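Side-chain contacts in apical membrane antigen 1-like protein, soluble form (Toxoplasma gondii, PDB 3ZLE), which may play a role in host cell invasion as a sporozoite member of the apicomplexan AMA1 family: residues 44-49 / 163-168; 49-54 / 204-209; 91-94 / 98-101; 115-120 / 124-129; 147-152 / 158-163. One frame throughout, in Å; residues are numbered along the deposited sequence.

Contact 1 (44-49 / 163-168); sequences REVGGK and SAQLLK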
# COMPACT_ATOMS: atom_id res chain seq x y z
N ARG A 44 -8.65 1.58 -17.27
CA ARG A 44 -8.21 1.93 -15.90
C ARG A 44 -6.71 1.64 -15.70
O ARG A 44 -6.18 0.64 -16.19
CB ARG A 44 -9.06 1.17 -14.87
CG ARG A 44 -10.49 1.06 -15.31
CD ARG A 44 -11.46 1.01 -14.14
NE ARG A 44 -11.11 1.97 -13.11
CZ ARG A 44 -11.50 1.87 -11.84
NH1 ARG A 44 -12.27 0.86 -11.46
NH2 ARG A 44 -11.22 2.83 -10.99
N GLU A 45 -6.01 2.61 -15.13
CA GLU A 45 -4.55 2.57 -15.10
C GLU A 45 -4.12 2.77 -13.64
O GLU A 45 -4.80 3.51 -12.89
CB GLU A 45 -4.01 3.68 -16.01
CG GLU A 45 -2.51 3.81 -16.09
CD GLU A 45 -2.07 4.91 -17.04
OE1 GLU A 45 -2.54 6.05 -16.85
OE2 GLU A 45 -1.28 4.64 -17.98
N VAL A 46 -3.15 1.96 -13.18
CA VAL A 46 -2.70 2.03 -11.76
C VAL A 46 -2.03 3.36 -11.56
O VAL A 46 -1.16 3.73 -12.33
CB VAL A 46 -1.66 0.90 -11.41
CG1 VAL A 46 -1.34 0.87 -9.90
CG2 VAL A 46 -2.19 -0.46 -11.84
N GLY A 47 -2.38 4.07 -10.49
CA GLY A 47 -2.05 5.49 -10.40
C GLY A 47 -1.44 6.08 -9.14
O GLY A 47 -0.99 7.20 -9.16
N GLY A 48 -1.39 5.33 -8.04
CA GLY A 48 -0.94 5.89 -6.76
C GLY A 48 0.52 6.30 -6.78
O GLY A 48 1.34 5.66 -7.44
N LYS A 49 0.86 7.31 -6.00
CA LYS A 49 2.24 7.83 -5.96
C LYS A 49 3.15 7.10 -4.96
O LYS A 49 4.39 7.27 -4.99
CB LYS A 49 2.23 9.35 -5.69
CG LYS A 49 2.12 10.18 -6.96
CD LYS A 49 1.13 11.33 -6.87
CE LYS A 49 0.99 11.85 -5.44
NZ LYS A 49 0.71 13.32 -5.39
N SER A 163 -2.87 -5.53 -15.17
CA SER A 163 -3.02 -4.41 -14.22
C SER A 163 -4.24 -4.59 -13.36
O SER A 163 -4.45 -3.82 -12.42
CB SER A 163 -3.10 -3.08 -14.94
OG SER A 163 -4.08 -3.10 -15.96
N ALA A 164 -5.12 -5.52 -13.78
CA ALA A 164 -6.20 -6.05 -12.94
C ALA A 164 -5.68 -6.54 -11.61
O ALA A 164 -4.62 -7.17 -11.53
CB ALA A 164 -6.93 -7.19 -13.67
N GLN A 165 -6.38 -6.19 -10.55
CA GLN A 165 -5.96 -6.60 -9.25
C GLN A 165 -7.01 -7.45 -8.56
O GLN A 165 -6.69 -8.22 -7.66
CB GLN A 165 -5.62 -5.39 -8.39
CG GLN A 165 -4.38 -4.68 -8.88
CD GLN A 165 -4.46 -3.20 -8.69
OE1 GLN A 165 -4.30 -2.70 -7.58
NE2 GLN A 165 -4.66 -2.48 -9.78
N LEU A 166 -8.28 -7.25 -8.91
CA LEU A 166 -9.35 -7.97 -8.22
C LEU A 166 -10.37 -8.56 -9.18
O LEU A 166 -11.03 -7.84 -9.93
CB LEU A 166 -10.01 -7.11 -7.12
CG LEU A 166 -11.35 -7.62 -6.56
CD1 LEU A 166 -11.08 -8.86 -5.70
CD2 LEU A 166 -12.06 -6.56 -5.72
N LEU A 167 -10.50 -9.88 -9.14
CA LEU A 167 -11.50 -10.59 -9.95
C LEU A 167 -12.21 -11.60 -9.06
O LEU A 167 -11.57 -12.48 -8.44
CB LEU A 167 -10.82 -11.32 -11.15
CG LEU A 167 -11.68 -12.15 -12.12
CD1 LEU A 167 -12.73 -11.26 -12.79
CD2 LEU A 167 -10.84 -12.84 -13.18
N LYS A 168 -13.53 -11.56 -9.07
CA LYS A 168 -14.35 -12.17 -8.00
C LYS A 168 -15.66 -12.65 -8.65
O LYS A 168 -16.09 -12.09 -9.66
CB LYS A 168 -14.62 -11.07 -6.97
CG LYS A 168 -15.17 -11.50 -5.63
CD LYS A 168 -15.35 -10.27 -4.74
CE LYS A 168 -16.42 -9.31 -5.28
NZ LYS A 168 -16.41 -8.01 -4.54

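Contact 2 (49-54 / 204-209); sequences KCPVFG and AFVAEG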
# COMPACT_ATOMS: atom_id res chain seq x y z
N LYS A 49 0.86 7.31 -6.00
CA LYS A 49 2.24 7.83 -5.96
C LYS A 49 3.15 7.10 -4.96
O LYS A 49 4.39 7.27 -4.99
CB LYS A 49 2.23 9.35 -5.69
CG LYS A 49 2.12 10.18 -6.96
CD LYS A 49 1.13 11.33 -6.87
CE LYS A 49 0.99 11.85 -5.44
NZ LYS A 49 0.71 13.32 -5.39
N CYS A 50 2.56 6.26 -4.08
CA CYS A 50 3.34 5.57 -3.05
C CYS A 50 3.49 4.07 -3.32
O CYS A 50 2.54 3.40 -3.69
CB CYS A 50 2.74 5.76 -1.65
SG CYS A 50 2.98 7.40 -0.98
N PRO A 51 4.69 3.52 -3.05
CA PRO A 51 4.84 2.07 -3.16
C PRO A 51 4.08 1.35 -2.06
O PRO A 51 3.84 1.92 -0.97
CB PRO A 51 6.35 1.86 -3.05
CG PRO A 51 6.90 3.07 -2.40
CD PRO A 51 5.92 4.20 -2.62
N VAL A 52 3.60 0.16 -2.35
CA VAL A 52 2.74 -0.53 -1.41
C VAL A 52 3.49 -1.76 -0.95
O VAL A 52 3.60 -2.73 -1.71
CB VAL A 52 1.44 -0.98 -2.11
CG1 VAL A 52 0.37 -1.33 -1.04
CG2 VAL A 52 0.95 0.11 -3.06
N PHE A 53 3.97 -1.75 0.29
CA PHE A 53 4.89 -2.77 0.76
C PHE A 53 4.17 -4.04 1.16
O PHE A 53 3.20 -3.99 1.95
CB PHE A 53 5.68 -2.23 1.94
CG PHE A 53 6.75 -1.26 1.55
CD1 PHE A 53 6.43 0.07 1.31
CD2 PHE A 53 8.05 -1.70 1.25
CE1 PHE A 53 7.42 0.98 0.97
CE2 PHE A 53 9.03 -0.79 0.82
CZ PHE A 53 8.69 0.54 0.64
N GLY A 54 4.61 -5.16 0.62
CA GLY A 54 4.02 -6.44 0.96
C GLY A 54 2.75 -6.79 0.19
O GLY A 54 2.21 -7.87 0.38
N ALA A 204 3.31 2.98 -12.08
CA ALA A 204 4.52 3.43 -12.74
C ALA A 204 4.74 4.89 -12.36
O ALA A 204 5.81 5.44 -12.54
CB ALA A 204 4.40 3.28 -14.25
N PHE A 205 3.73 5.49 -11.73
CA PHE A 205 3.79 6.90 -11.46
C PHE A 205 4.56 7.23 -10.20
O PHE A 205 5.00 8.38 -10.00
CB PHE A 205 2.38 7.53 -11.49
CG PHE A 205 1.75 7.50 -12.87
CD1 PHE A 205 2.10 8.45 -13.83
CD2 PHE A 205 0.99 6.41 -13.28
CE1 PHE A 205 1.66 8.35 -15.14
CE2 PHE A 205 0.45 6.36 -14.56
CZ PHE A 205 0.80 7.33 -15.49
N VAL A 206 4.92 6.18 -9.45
CA VAL A 206 5.97 6.31 -8.44
C VAL A 206 7.15 6.96 -9.11
O VAL A 206 7.82 7.71 -8.51
CB VAL A 206 6.35 4.92 -7.83
CG1 VAL A 206 7.57 5.00 -6.91
CG2 VAL A 206 5.19 4.37 -7.05
N ALA A 207 7.40 6.68 -10.39
CA ALA A 207 8.62 7.20 -10.98
C ALA A 207 8.57 8.68 -11.37
O ALA A 207 9.60 9.30 -11.61
CB ALA A 207 9.06 6.35 -12.16
N GLU A 208 7.37 9.25 -11.34
CA GLU A 208 7.09 10.51 -12.03
C GLU A 208 7.63 11.66 -11.23
O GLU A 208 7.33 11.81 -10.08
CB GLU A 208 5.58 10.69 -12.21
CG GLU A 208 5.24 11.74 -13.25
CD GLU A 208 3.81 11.66 -13.72
OE1 GLU A 208 2.90 11.94 -12.91
OE2 GLU A 208 3.62 11.43 -14.94
N GLY A 209 8.45 12.51 -11.85
CA GLY A 209 9.14 13.53 -11.08
C GLY A 209 10.42 12.94 -10.54
O GLY A 209 11.32 12.59 -11.32

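Contact 3 (91-94 / 98-101); sequences PQVY and QKFS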
# COMPACT_ATOMS: atom_id res chain seq x y z
N PRO A 91 5.50 -10.56 -20.65
CA PRO A 91 6.30 -11.64 -21.19
C PRO A 91 7.05 -11.31 -22.49
O PRO A 91 7.61 -12.21 -23.09
CB PRO A 91 5.27 -12.75 -21.44
CG PRO A 91 4.00 -12.02 -21.70
CD PRO A 91 4.05 -10.76 -20.89
N GLN A 92 7.01 -10.06 -22.94
CA GLN A 92 7.68 -9.67 -24.17
C GLN A 92 9.17 -9.89 -24.06
O GLN A 92 9.73 -9.78 -22.96
CB GLN A 92 7.40 -8.21 -24.51
CG GLN A 92 5.98 -7.94 -24.97
CD GLN A 92 5.62 -6.46 -24.84
OE1 GLN A 92 6.12 -5.61 -25.60
NE2 GLN A 92 4.80 -6.13 -23.85
N VAL A 93 9.81 -10.26 -25.17
CA VAL A 93 11.28 -10.22 -25.28
C VAL A 93 11.70 -9.00 -26.10
O VAL A 93 10.95 -8.52 -26.96
CB VAL A 93 11.85 -11.49 -25.94
CG1 VAL A 93 11.57 -12.71 -25.07
CG2 VAL A 93 11.25 -11.67 -27.32
N TYR A 94 12.87 -8.45 -25.78
CA TYR A 94 13.53 -7.48 -26.66
C TYR A 94 13.93 -8.16 -27.95
O TYR A 94 14.07 -9.40 -28.00
CB TYR A 94 14.77 -6.87 -25.98
CG TYR A 94 14.42 -5.96 -24.83
CD1 TYR A 94 13.75 -4.75 -25.05
CD2 TYR A 94 14.65 -6.36 -23.52
CE1 TYR A 94 13.34 -3.95 -23.99
CE2 TYR A 94 14.25 -5.57 -22.45
CZ TYR A 94 13.61 -4.36 -22.68
OH TYR A 94 13.23 -3.58 -21.62
N GLN A 98 16.41 -11.00 -25.11
CA GLN A 98 16.37 -10.85 -23.64
C GLN A 98 14.95 -10.53 -23.21
O GLN A 98 14.28 -9.72 -23.85
CB GLN A 98 17.32 -9.72 -23.16
CG GLN A 98 16.83 -9.03 -21.87
CD GLN A 98 17.72 -7.90 -21.35
OE1 GLN A 98 18.34 -8.02 -20.29
NE2 GLN A 98 17.68 -6.74 -22.03
N LYS A 99 14.53 -11.05 -22.07
CA LYS A 99 13.17 -10.80 -21.60
C LYS A 99 12.97 -9.35 -21.10
O LYS A 99 13.91 -8.73 -20.65
CB LYS A 99 12.78 -11.82 -20.52
CG LYS A 99 12.27 -13.13 -21.11
CD LYS A 99 12.18 -14.22 -20.06
CE LYS A 99 11.21 -13.84 -18.94
NZ LYS A 99 9.81 -13.72 -19.42
N PHE A 100 11.78 -8.77 -21.30
CA PHE A 100 11.44 -7.47 -20.70
C PHE A 100 11.55 -7.61 -19.19
O PHE A 100 12.08 -6.72 -18.51
CB PHE A 100 10.00 -7.02 -21.04
CG PHE A 100 9.87 -6.21 -22.33
CD1 PHE A 100 10.62 -6.53 -23.46
CD2 PHE A 100 8.89 -5.23 -22.45
CE1 PHE A 100 10.44 -5.82 -24.66
CE2 PHE A 100 8.71 -4.53 -23.64
CZ PHE A 100 9.48 -4.82 -24.75
N SER A 101 10.99 -8.70 -18.66
CA SER A 101 10.69 -8.79 -17.24
C SER A 101 10.62 -10.25 -16.76
O SER A 101 9.99 -11.11 -17.42
CB SER A 101 9.38 -8.04 -16.92
OG SER A 101 9.08 -8.09 -15.53
O HOH W 1 9.19 -10.55 -20.22

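Contact 4 (115-120 / 124-129); sequences AGPKTA and CALYAY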
# COMPACT_ATOMS: atom_id res chain seq x y z
N ALA A 115 23.20 8.72 -13.84
CA ALA A 115 22.30 9.61 -13.11
C ALA A 115 20.94 8.96 -12.80
O ALA A 115 20.03 9.63 -12.40
CB ALA A 115 22.09 10.91 -13.91
N GLY A 116 20.81 7.65 -13.00
CA GLY A 116 19.57 6.96 -12.71
C GLY A 116 19.22 6.98 -11.25
O GLY A 116 20.03 7.39 -10.45
N PRO A 117 18.06 6.43 -10.90
CA PRO A 117 17.57 6.52 -9.54
C PRO A 117 18.46 5.78 -8.54
O PRO A 117 19.06 4.78 -8.88
CB PRO A 117 16.16 5.89 -9.63
CG PRO A 117 15.82 5.93 -11.09
CD PRO A 117 17.13 5.72 -11.78
N LYS A 118 18.56 6.33 -7.33
CA LYS A 118 19.37 5.76 -6.29
C LYS A 118 18.66 4.71 -5.42
O LYS A 118 19.32 4.05 -4.65
CB LYS A 118 19.97 6.86 -5.39
CG LYS A 118 20.44 8.11 -6.16
CD LYS A 118 21.84 7.90 -6.74
CE LYS A 118 21.90 8.21 -8.23
NZ LYS A 118 21.52 9.61 -8.60
N THR A 119 17.37 4.44 -5.65
CA THR A 119 16.67 3.38 -4.92
C THR A 119 16.16 2.32 -5.86
O THR A 119 15.66 2.62 -6.96
CB THR A 119 15.45 3.94 -4.09
OG1 THR A 119 14.39 4.34 -5.00
CG2 THR A 119 15.91 5.14 -3.31
N ALA A 120 16.18 1.08 -5.40
CA ALA A 120 15.72 -0.03 -6.24
C ALA A 120 14.26 0.19 -6.64
O ALA A 120 13.88 -0.00 -7.80
CB ALA A 120 15.90 -1.35 -5.54
N CYS A 124 12.77 0.58 -10.44
CA CYS A 124 11.81 -0.36 -10.97
C CYS A 124 10.57 0.39 -11.46
O CYS A 124 10.00 0.06 -12.51
CB CYS A 124 11.47 -1.44 -9.93
SG CYS A 124 10.45 -2.77 -10.57
N ALA A 125 10.29 1.51 -10.83
CA ALA A 125 9.11 2.30 -11.19
C ALA A 125 9.43 3.02 -12.50
O ALA A 125 8.61 2.97 -13.45
CB ALA A 125 8.76 3.31 -10.09
N LEU A 126 10.67 3.51 -12.61
CA LEU A 126 11.13 4.24 -13.81
C LEU A 126 11.17 3.29 -14.98
O LEU A 126 10.85 3.67 -16.10
CB LEU A 126 12.53 4.87 -13.63
CG LEU A 126 13.04 5.72 -14.82
CD1 LEU A 126 11.99 6.78 -15.21
CD2 LEU A 126 14.41 6.40 -14.57
N TYR A 127 11.57 2.05 -14.71
CA TYR A 127 11.70 1.05 -15.76
C TYR A 127 10.33 0.73 -16.31
O TYR A 127 10.17 0.60 -17.51
CB TYR A 127 12.34 -0.22 -15.21
CG TYR A 127 12.51 -1.31 -16.19
CD1 TYR A 127 13.33 -1.16 -17.30
CD2 TYR A 127 11.91 -2.55 -15.99
CE1 TYR A 127 13.52 -2.19 -18.19
CE2 TYR A 127 12.17 -3.62 -16.84
CZ TYR A 127 12.94 -3.43 -17.95
OH TYR A 127 13.15 -4.47 -18.85
N ALA A 128 9.35 0.63 -15.44
CA ALA A 128 7.95 0.46 -15.86
C ALA A 128 7.48 1.70 -16.63
O ALA A 128 6.85 1.58 -17.66
CB ALA A 128 7.08 0.26 -14.66
N TYR A 129 7.79 2.88 -16.09
CA TYR A 129 7.27 4.14 -16.62
C TYR A 129 7.78 4.34 -18.06
O TYR A 129 7.01 4.74 -18.92
CB TYR A 129 7.73 5.28 -15.74
CG TYR A 129 7.14 6.62 -16.05
CD1 TYR A 129 5.97 7.02 -15.46
CD2 TYR A 129 7.85 7.57 -16.82
CE1 TYR A 129 5.44 8.27 -15.69
CE2 TYR A 129 7.34 8.84 -17.01
CZ TYR A 129 6.12 9.18 -16.44
OH TYR A 129 5.58 10.44 -16.60

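Contact 5 (147-152 / 158-163); sequences PFVYDA and YVLSVS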
# COMPACT_ATOMS: atom_id res chain seq x y z
N PRO A 147 2.06 -1.27 -14.13
CA PRO A 147 2.55 -1.21 -12.75
C PRO A 147 3.77 -2.12 -12.59
O PRO A 147 4.03 -2.96 -13.46
CB PRO A 147 1.39 -1.82 -11.95
CG PRO A 147 0.78 -2.80 -12.89
CD PRO A 147 0.86 -2.14 -14.25
N PHE A 148 4.38 -2.11 -11.41
CA PHE A 148 5.57 -2.95 -11.21
C PHE A 148 5.49 -3.68 -9.88
O PHE A 148 4.77 -3.27 -8.98
CB PHE A 148 6.80 -2.05 -11.24
CG PHE A 148 6.91 -1.17 -10.03
CD1 PHE A 148 7.47 -1.65 -8.85
CD2 PHE A 148 6.32 0.09 -10.03
CE1 PHE A 148 7.56 -0.82 -7.73
CE2 PHE A 148 6.37 0.91 -8.93
CZ PHE A 148 6.98 0.46 -7.76
N VAL A 149 6.36 -4.67 -9.71
CA VAL A 149 6.55 -5.28 -8.42
C VAL A 149 8.04 -5.46 -8.25
O VAL A 149 8.74 -5.99 -9.16
CB VAL A 149 5.86 -6.66 -8.34
CG1 VAL A 149 6.29 -7.37 -7.06
CG2 VAL A 149 4.33 -6.50 -8.36
N TYR A 150 8.59 -4.89 -7.17
CA TYR A 150 10.01 -5.11 -6.93
C TYR A 150 10.09 -6.20 -5.85
O TYR A 150 9.28 -6.19 -4.91
CB TYR A 150 10.69 -3.81 -6.42
CG TYR A 150 12.11 -4.06 -5.96
CD1 TYR A 150 13.07 -4.51 -6.85
CD2 TYR A 150 12.48 -3.93 -4.62
CE1 TYR A 150 14.38 -4.73 -6.45
CE2 TYR A 150 13.78 -4.18 -4.21
CZ TYR A 150 14.72 -4.62 -5.14
OH TYR A 150 16.01 -4.93 -4.78
N ASP A 151 10.98 -7.17 -6.02
CA ASP A 151 11.23 -8.21 -4.97
C ASP A 151 12.57 -7.97 -4.27
O ASP A 151 13.64 -7.97 -4.90
CB ASP A 151 11.22 -9.61 -5.61
CG ASP A 151 11.55 -10.70 -4.63
OD1 ASP A 151 11.53 -10.42 -3.43
OD2 ASP A 151 11.85 -11.83 -5.06
N ALA A 152 12.54 -7.63 -2.99
CA ALA A 152 13.78 -7.15 -2.35
C ALA A 152 14.71 -8.28 -1.94
O ALA A 152 15.86 -8.05 -1.65
CB ALA A 152 13.51 -6.18 -1.21
N TYR A 158 9.93 -6.41 -11.60
CA TYR A 158 8.90 -6.94 -12.49
C TYR A 158 8.05 -5.81 -13.01
O TYR A 158 7.55 -4.97 -12.24
CB TYR A 158 7.99 -7.96 -11.75
CG TYR A 158 8.69 -9.22 -11.28
CD1 TYR A 158 9.49 -9.19 -10.15
CD2 TYR A 158 8.47 -10.45 -11.90
CE1 TYR A 158 10.08 -10.33 -9.66
CE2 TYR A 158 9.10 -11.61 -11.43
CZ TYR A 158 9.90 -11.53 -10.31
OH TYR A 158 10.56 -12.62 -9.83
N VAL A 159 7.79 -5.85 -14.32
CA VAL A 159 6.79 -5.04 -14.93
C VAL A 159 5.61 -5.95 -15.28
O VAL A 159 5.79 -6.95 -16.00
CB VAL A 159 7.34 -4.37 -16.23
CG1 VAL A 159 6.30 -3.41 -16.82
CG2 VAL A 159 8.59 -3.61 -15.89
N LEU A 160 4.42 -5.62 -14.77
CA LEU A 160 3.24 -6.45 -14.98
C LEU A 160 2.45 -5.95 -16.20
O LEU A 160 1.84 -4.88 -16.15
CB LEU A 160 2.28 -6.40 -13.75
CG LEU A 160 2.86 -6.75 -12.36
CD1 LEU A 160 1.81 -6.68 -11.28
CD2 LEU A 160 3.64 -8.09 -12.32
N SER A 161 2.24 -6.80 -17.17
CA SER A 161 1.32 -6.44 -18.22
C SER A 161 -0.15 -6.67 -17.83
O SER A 161 -1.05 -6.12 -18.47
CB SER A 161 1.69 -7.11 -19.52
OG SER A 161 1.39 -8.48 -19.46
N VAL A 162 -0.39 -7.32 -16.70
CA VAL A 162 -1.74 -7.42 -16.17
C VAL A 162 -1.92 -6.45 -15.03
O VAL A 162 -1.24 -6.54 -14.03
CB VAL A 162 -2.09 -8.85 -15.71
CG1 VAL A 162 -3.54 -8.95 -15.24
CG2 VAL A 162 -1.85 -9.83 -16.84
N SER A 163 -2.87 -5.53 -15.17
CA SER A 163 -3.02 -4.41 -14.22
C SER A 163 -4.24 -4.59 -13.36
O SER A 163 -4.45 -3.82 -12.42
CB SER A 163 -3.10 -3.08 -14.94
OG SER A 163 -4.08 -3.10 -15.96

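Contact 1 (44-49 / 163-168)
The Gln165 amide touches Val46 from off its plane: methyl CG2 of Val46 lies 3.8 Å from Gln165 NE2, well to one side of the flat group. In the plane itself NE2 points at the carbonyl of its own loop, and the bond from Gln165 NE2 to Ser163 O is 3.0 Å long and nearly straight (163°). Beyond CG the Gln165 chain bends (chi2 145°), which folds the amide back over the turn toward Ser163. The oxygen of the same amide, OE1, is held by Lys55 NZ and the backbone N of Asp35, fixing which end of the group faces Val46. The contact joins two loops of the AMA1 ectodomain, one leaving strand 43-45 of a small two-stranded sheet, the other following strand 156-159 of the five-stranded sheet. Val46 bridges them with one methyl: CG2 also meets Ser163, 4.1 Å from Ser163 O and 4.2 Å from Ser163 CB. Its position follows from chi1 of -173°, which sets CG1 opposite the backbone N and CG2 beside that N. The hydroxyl of Ser163 bonds Tyr144 OH, which also bonds Arg44 O, linking strand 43-45 to the 163-168 loop through Tyr144.

Contact 2 (49-54 / 204-209)
The one-turn 3-10 segment 204-207, which follows strand 199-202, presents Val206 to the Lys49-Pro51 backbone where this leads into strand 52-53, an outermost strand of the five-stranded sheet. One methyl carries the contact. Val206 CG2 sits 3.6 Å from Lys49 O and also lies 4.1 Å from Cys50 C and 4.5 Å from Pro51 CD. With chi1 at 172° the CG1 branch stands opposite the backbone N of Val206, while CG2, beside that N, is the branch directed at the loop. The turn that offers the valine is closed by its own backbone, Ala207 N bonding Ala204 O at 2.9 Å and Glu208 N bonding Phe205 O. Val206 also packs on Ala125 of helix 120-129, placing it between that helix and the 49-51 loop. The loop is anchored separately: Cys50 is tied to Cys218 by a disulfide and its backbone N bonds His28 ND1, while Val52 pairs through its backbone with Tyr201. On the far side of the turn the Phe205 ring has the carboxylate carbon of Glu208 at its edge, in plane, and forms a cation-pi pair with Arg38; Glu208 OE2 bonds Tyr129 OH. Across the two segments themselves the meeting is of a methyl with peptide atoms and a proline ring, so it depends on close shape rather than on directed bonds, and the fixed course of the loop probably comes from the disulfide and the backbone bonds around it.

Contact 3 (91-94 / 98-101)
Tyr94 and Phe100 stack across a surface loop that doubles back on itself between strands 55-59 and 103-104, its two limbs joined by a single beta bridge at Val93 and Lys99. Two backbone bonds flank the bridge: Phe100 N to Gln92 O at 2.8 Å, and Tyr94 N to Gln98 O at 2.7 Å. The tight side is a three-layer pile centred on the Phe100 ring. Over one face lies Gln92 CB, 3.6 Å from the ring centroid and nearly on its normal, a CH-pi contact; over the opposite face is the Tyr94 ring in an offset stack, centroids 4.3 Å apart and planes at 24°. The extended Gln92 chain carries its amide over the rim of the same face as CB, OE1 3.4 Å from Phe100 CE2. Gln98 runs beside Tyr94, pointing the same way, with CG at the ring edge and Gln98 NE2 3.4 Å from Tyr94 CD2. Tyr94 OH and Phe100 O both bond Tyr127 OH, pinning the pile to helix 120-129. The other side, toward solvent, is looser: exposed Val93 touches Lys99 through CG1 and CG, and the lysine, bent at chi3 and chi4, reaches back to form a salt bridge with Asp72. A water at the Pro91-Ser101 end of the loop accepts from Ser101 N and lies 2.9 Å from Gln92 O, with Lys99 NZ weakly bonded to it at 3.3 Å.

Contact 4 (115-120 / 124-129)
Pro117 and Leu126 meet at nearly a right angle: CD2 of Leu126 touches the proline ring, 3.8 Å from Pro117 CG and 4.0 Å from Pro117 CD. In Leu126, chi1 of -176° sets CG opposite the backbone N and sends CD2 outward from the helix flank, to the CG-CD side of the proline ring. The second meeting is of backbone: Cys124 N donates to Ala120 O at 2.9 Å, the i to i+4 bond of the first turn of helix 120-129. Cys124 CB also rests 3.5 Å from Ala120 O. One shell out, Thr119 is the N-cap of this helix, its OG1 taking the backbone N of Gly122. The same OG1 bonds Asp212 OD1 and Trp214 NE1, while Asp212 OD2 bonds the backbone N of Lys118, so one carboxylate orders the approach to the helix. Further packing comes from Leu112 of the preceding helix and Asp212 against Pro117, from Ala207 against Leu126, and, at the sheet side, from Tyr150 against Ala120. The helix start is thus capped by the one bond between Thr119 OG1 and Gly122 N and walled by Pro117, and one turn further on the helix is tied to strand 156-159 by the Cys124-Cys157 disulfide; the negative Asp212 near this N-terminal end would probably interact favourably with the helix dipole.

Contact 5 (147-152 / 158-163)
Phe148 faces Val159 in a non-hydrogen-bonded antiparallel pair and Val149 faces Tyr158 in a hydrogen-bonded one, with Val149 N to Tyr158 O at 2.8 Å and Tyr158 N to Val149 O at 2.7 Å. Beyond the strands, Leu160 N continues the ladder to Pro147 O at 3.0 Å. Along the face that carries Val149 and Tyr158, Val149 CG2 touches Leu160 CD1 at 3.9 Å. Leu160 also crosses the proline ring at about a right angle, its CB 4.0 Å from Pro147 CG, while Pro147 CD lies 4.1 Å from Ser163 CB. These two strands form the hairpin 148-151/156-159, whose first strand pairs on its other side with strand 199-202 in the five-stranded sheet of the AMA1 ectodomain. The Tyr158 ring turns its edge to the first strand: Val149 O lies in its plane, 3.4 Å from Tyr158 CD1, and Asp151 CB comes to the same edge. The Asp151 carboxylate bonds Val153 N and Ser154 OG in the hairpin turn and Ala198 N just before strand 199-202. On the opposite face, with Val159, Phe148 CB lies 3.2 Å from Tyr158 O, and the ring packs against Cys124 and Ala125 of helix 120-129.

How the contacts relate
After two helices and strand 38-40 the chain enters strand 43-45 and runs through residues 44-54 to strand 52-53, where contacts 1 and 2 begin; contact 1 closes at 163-168 and contact 2 at 204-209, so these two long loops cross and share Lys49. Contacts 3, 4 and 5 lie within both, closing short loops one after another. Contact 3 folds a surface loop back, contact 4 starts helix 120-129, and contact 5 forms the hairpin of the five-stranded sheet. The helix adjoins three others: Tyr127 reaches contact 3, and Ala125 packs against Val206 of contact 2 and Phe148 of contact 5. Ser101 OG bonds Val159 N between contacts 3 and 5. Val46 touches Pro147, joining contacts 1 and 5.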